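Local coordinates for Ice-binding protein (Colwellia, PDB 3WP9) that binds to the surface of ice crystals, inhibits their growth and prevents larger ice grains from forming at the expense of smaller ones, at residues F14-K19 / G32-S37; T40-L45 / D59-L64. All coordinates share one frame; numbering follows the deposited sequence.

Contact 1 (F14-K19 / G32-S37); sequences FTILSK and GNVGTS
Ile16, Leu17 and Ser18 pair in parallel with Val34, Gly35 and Thr36, joining neighbouring strands in the long parallel sheet of a right-handed beta-helix. Gly35 sits in the middle of the ladder: its N donates to Ile16 O at 3.1 Å, and its O accepts from Ser18 N at 3.2 Å. Beyond it Ser37 N closes on Ser18 O at 2.9 Å. At the other end the chain turns a corner at Thr15 and Ile16, and Asn33 O serves both: Thr15 N gives the main bond at 2.8 Å, bent to 143° at the hydrogen, and Ile16 N a weak one. Thr15 OG1, set beside its own backbone N (chi1 -61°), is hydrogen-bonded to a water, and this water accepts from Asn33 N, so it ties the two segments together at this end. The amide of Asn33 is satisfied outside the pair, ND2 by Thr13 O and OD1 by Ala54 N. On the face toward helix 71-89, Leu17 CD1 lies over the centre of the Phe14 ring, while the ring edge meets the backbone of Val34, with CD1 3.6 Å from Val34 C. A side chain on Gly35 would run into this ring, and the ring itself packs against Leu74 and Ala77. The other face carries Ile16 and Val34, both against Ile22, and then two hydroxyls. Thr36 OG1, anti to its backbone N (chi1 -165°), has Ser18 O nearby as well as the Ser18 hydroxyl. Gly21 serves both side chains, its O bonded to Ser18 OG and its N weakly to Thr36 OG1, and the two hydroxyl oxygens, Ser18 OG and Thr36 OG1, stand 2.8 Å apart.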
# COMPACT_ATOMS: atom_id res chain seq x y z
N PHE A 14 -9.05 -5.70 -0.15
CA PHE A 14 -7.76 -6.42 0.06
C PHE A 14 -6.75 -5.60 0.83
O PHE A 14 -6.61 -4.36 0.64
CB PHE A 14 -7.17 -6.81 -1.30
CG PHE A 14 -7.93 -7.89 -2.01
CD1 PHE A 14 -7.61 -9.25 -1.83
CD2 PHE A 14 -9.03 -7.58 -2.83
CE1 PHE A 14 -8.30 -10.27 -2.47
CE2 PHE A 14 -9.73 -8.59 -3.49
CZ PHE A 14 -9.38 -9.94 -3.32
N THR A 15 -6.02 -6.30 1.72
CA THR A 15 -4.82 -5.77 2.37
C THR A 15 -3.54 -5.90 1.53
O THR A 15 -2.69 -4.95 1.51
CB THR A 15 -4.66 -6.42 3.73
OG1 THR A 15 -5.83 -6.08 4.53
CG2 THR A 15 -3.41 -5.87 4.38
N ILE A 16 -3.54 -6.99 0.74
CA ILE A 16 -2.47 -7.17 -0.32
C ILE A 16 -3.19 -7.69 -1.55
O ILE A 16 -3.86 -8.72 -1.45
CB ILE A 16 -1.34 -8.14 0.13
CG1 ILE A 16 -0.72 -7.71 1.46
CG2 ILE A 16 -0.23 -8.10 -0.95
CD1 ILE A 16 0.30 -8.68 2.09
N LEU A 17 -2.96 -7.04 -2.69
CA LEU A 17 -3.49 -7.49 -3.98
C LEU A 17 -2.34 -7.24 -4.91
O LEU A 17 -1.76 -6.19 -4.92
CB LEU A 17 -4.72 -6.63 -4.43
CG LEU A 17 -5.31 -7.14 -5.79
CD1 LEU A 17 -5.85 -8.56 -5.68
CD2 LEU A 17 -6.36 -6.14 -6.22
N SER A 18 -1.99 -8.23 -5.71
CA SER A 18 -0.98 -8.05 -6.77
C SER A 18 -1.38 -8.78 -8.05
O SER A 18 -2.33 -9.64 -8.03
CB SER A 18 0.38 -8.62 -6.30
OG SER A 18 0.31 -10.03 -6.27
N LYS A 19 -0.58 -8.57 -9.08
CA LYS A 19 -0.87 -9.26 -10.37
C LYS A 19 0.03 -10.43 -10.64
O LYS A 19 -0.31 -11.33 -11.45
CB LYS A 19 -0.73 -8.28 -11.50
CG LYS A 19 -1.81 -7.20 -11.38
CD LYS A 19 -1.92 -6.26 -12.53
CE LYS A 19 -2.17 -7.00 -13.84
NZ LYS A 19 -2.32 -5.93 -14.88
N GLY A 32 -6.29 -9.17 7.18
CA GLY A 32 -7.05 -8.74 6.02
C GLY A 32 -6.99 -9.85 4.97
O GLY A 32 -6.47 -10.93 5.24
N ASN A 33 -7.56 -9.59 3.81
CA ASN A 33 -7.62 -10.48 2.68
C ASN A 33 -6.43 -10.24 1.77
O ASN A 33 -5.93 -9.12 1.62
CB ASN A 33 -8.91 -10.21 1.91
CG ASN A 33 -10.11 -10.29 2.82
OD1 ASN A 33 -10.29 -11.26 3.57
ND2 ASN A 33 -10.91 -9.23 2.82
N VAL A 34 -6.00 -11.33 1.15
CA VAL A 34 -4.94 -11.21 0.12
C VAL A 34 -5.40 -11.95 -1.11
O VAL A 34 -6.17 -12.96 -1.04
CB VAL A 34 -3.61 -11.85 0.60
CG1 VAL A 34 -3.23 -11.23 1.97
CG2 VAL A 34 -3.75 -13.34 0.68
N GLY A 35 -4.86 -11.52 -2.21
CA GLY A 35 -5.06 -12.21 -3.47
C GLY A 35 -4.08 -11.82 -4.51
O GLY A 35 -3.39 -10.79 -4.39
N THR A 36 -4.03 -12.60 -5.58
CA THR A 36 -3.21 -12.23 -6.73
C THR A 36 -3.92 -12.70 -8.01
O THR A 36 -4.59 -13.75 -7.99
CB THR A 36 -1.75 -12.85 -6.56
OG1 THR A 36 -0.83 -12.24 -7.46
CG2 THR A 36 -1.75 -14.38 -6.75
N SER A 37 -3.83 -11.91 -9.06
CA SER A 37 -4.55 -12.19 -10.32
C SER A 37 -3.96 -11.28 -11.38
O SER A 37 -3.73 -10.09 -11.15
CB SER A 37 -6.06 -11.97 -10.08
OG SER A 37 -6.73 -11.87 -11.37
O HOH W 1 -8.53 -6.56 3.79

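Contact 2 (T40-L45 / D59-L64); sequences TGAALL and DSAGPL
Asp59 grips the start of segment 40-45 with both carboxylate oxygens. OD2 takes the hydroxyl proton of Thr40 OG1 on its syn lone pair at 2.8 Å, and OD1 accepts from Gly41 N at 3.0 Å, the donor standing 34° out of the carboxylate plane. Ala61 N reaches the same OD1 from the opposite face, at 3.0 Å, so that one oxygen is held from two sides. The carboxylate is swung there by a chi1 of 58°, which sets CG between the backbone N and carbonyl carbon. In place of Asp59, an alanine here would probably leave Thr40 OG1 and Gly41 N without their carboxylate acceptors and the turn at Ala61 without its side-chain brace. That brace is an Asx turn, and Thr40 makes the matching ST turn by accepting from Ala42 N at 3.1 Å, nearly straight at 173°, at the head of the 3-10 segment 41-43; the two turns meet in loops that follow consecutive strands of the beta-helix. Here the backbones close in, with Gly41 and Gly62 CA atoms 3.9 Å apart and Gly41 O touching Gly62 CA; a side chain on Gly41 would clash. Away from this knot the fit slackens: on the exposed side the methyls of Ala42 and Ala61 stand 4.2 Å apart, CB to CB, whereas toward Met55 the ring of Pro63 lies against Leu44, its CG 3.3 Å from Leu44 O.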
# COMPACT_ATOMS: atom_id res chain seq x y z
N THR A 40 -1.53 -17.53 -11.72
CA THR A 40 -1.93 -18.71 -10.96
C THR A 40 -1.69 -18.54 -9.44
O THR A 40 -0.71 -17.88 -9.03
CB THR A 40 -1.15 -20.00 -11.45
OG1 THR A 40 -1.37 -21.07 -10.52
CG2 THR A 40 0.35 -19.71 -11.46
N GLY A 41 -2.59 -19.09 -8.63
CA GLY A 41 -2.44 -19.21 -7.17
C GLY A 41 -1.12 -19.85 -6.70
O GLY A 41 -0.72 -19.71 -5.55
N ALA A 42 -0.44 -20.54 -7.61
CA ALA A 42 0.86 -21.11 -7.26
C ALA A 42 1.88 -20.01 -6.91
O ALA A 42 2.85 -20.32 -6.20
CB ALA A 42 1.38 -22.04 -8.39
N ALA A 43 1.66 -18.80 -7.41
CA ALA A 43 2.57 -17.63 -7.20
C ALA A 43 2.18 -16.90 -5.88
O ALA A 43 2.83 -15.92 -5.53
CB ALA A 43 2.49 -16.72 -8.40
N LEU A 44 1.15 -17.37 -5.16
CA LEU A 44 0.82 -16.73 -3.84
C LEU A 44 1.47 -17.58 -2.78
O LEU A 44 0.99 -18.67 -2.46
CB LEU A 44 -0.72 -16.65 -3.71
CG LEU A 44 -1.25 -15.52 -2.82
CD1 LEU A 44 -2.79 -15.60 -2.92
CD2 LEU A 44 -0.83 -15.68 -1.34
N LEU A 45 2.63 -17.13 -2.28
CA LEU A 45 3.49 -17.97 -1.43
C LEU A 45 3.40 -17.54 -0.00
O LEU A 45 4.42 -17.40 0.66
CB LEU A 45 4.95 -17.79 -1.85
CG LEU A 45 5.22 -18.08 -3.33
CD1 LEU A 45 6.69 -17.67 -3.66
CD2 LEU A 45 4.87 -19.50 -3.74
N ASP A 59 -7.36 -19.90 -9.35
CA ASP A 59 -7.47 -21.30 -9.72
C ASP A 59 -7.35 -22.09 -8.45
O ASP A 59 -7.57 -21.53 -7.33
CB ASP A 59 -6.40 -21.66 -10.79
CG ASP A 59 -4.97 -21.39 -10.33
OD1 ASP A 59 -4.72 -21.19 -9.13
OD2 ASP A 59 -4.07 -21.39 -11.20
N SER A 60 -7.08 -23.38 -8.53
CA SER A 60 -7.09 -24.12 -7.29
C SER A 60 -5.64 -24.49 -6.92
O SER A 60 -5.43 -25.39 -6.09
CB SER A 60 -7.97 -25.34 -7.45
OG SER A 60 -7.42 -26.09 -8.53
N ALA A 61 -4.68 -23.76 -7.50
CA ALA A 61 -3.23 -24.02 -7.31
C ALA A 61 -2.56 -23.27 -6.12
O ALA A 61 -1.35 -23.38 -5.88
CB ALA A 61 -2.48 -23.75 -8.61
N GLY A 62 -3.35 -22.51 -5.38
CA GLY A 62 -2.86 -21.73 -4.27
C GLY A 62 -2.73 -22.51 -2.97
O GLY A 62 -2.94 -23.74 -2.91
N PRO A 63 -2.38 -21.81 -1.88
CA PRO A 63 -2.11 -22.41 -0.57
C PRO A 63 -3.29 -23.24 -0.06
O PRO A 63 -4.44 -22.80 -0.12
CB PRO A 63 -1.85 -21.20 0.34
CG PRO A 63 -1.24 -20.23 -0.62
CD PRO A 63 -1.97 -20.38 -1.93
N LEU A 64 -2.97 -24.39 0.49
CA LEU A 64 -3.97 -25.26 1.08
C LEU A 64 -3.80 -25.17 2.58
O LEU A 64 -2.67 -25.10 3.08
CB LEU A 64 -3.71 -26.69 0.58
CG LEU A 64 -3.66 -26.85 -0.95
CD1 LEU A 64 -3.13 -28.19 -1.45
CD2 LEU A 64 -5.04 -26.57 -1.54

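How the contacts relate
Contact 1 closes before contact 2 opens along the chain, and the two are neighbours, their centres 12 Å apart on the same side of the molecule's centre. Leu44 of contact 2 joins them: its CB meets Thr36 CG2 at 3.9 Å, its CD1 approaches Gly35 CA at 4.1 Å, and its CD2 lies near Val34 CG2. Both also pack on Ile22, through Ile16 and Val34 in contact 1 and Leu44 in contact 2. Contact 1 is the buried, strand-built one; contact 2 lies farther out, about 22 Å from the chain centre against 11 Å, centre to centre. Thr40, assigned to ice binding by similarity, belongs to contact 2, and its side chain is about 7 Å from that of Thr36.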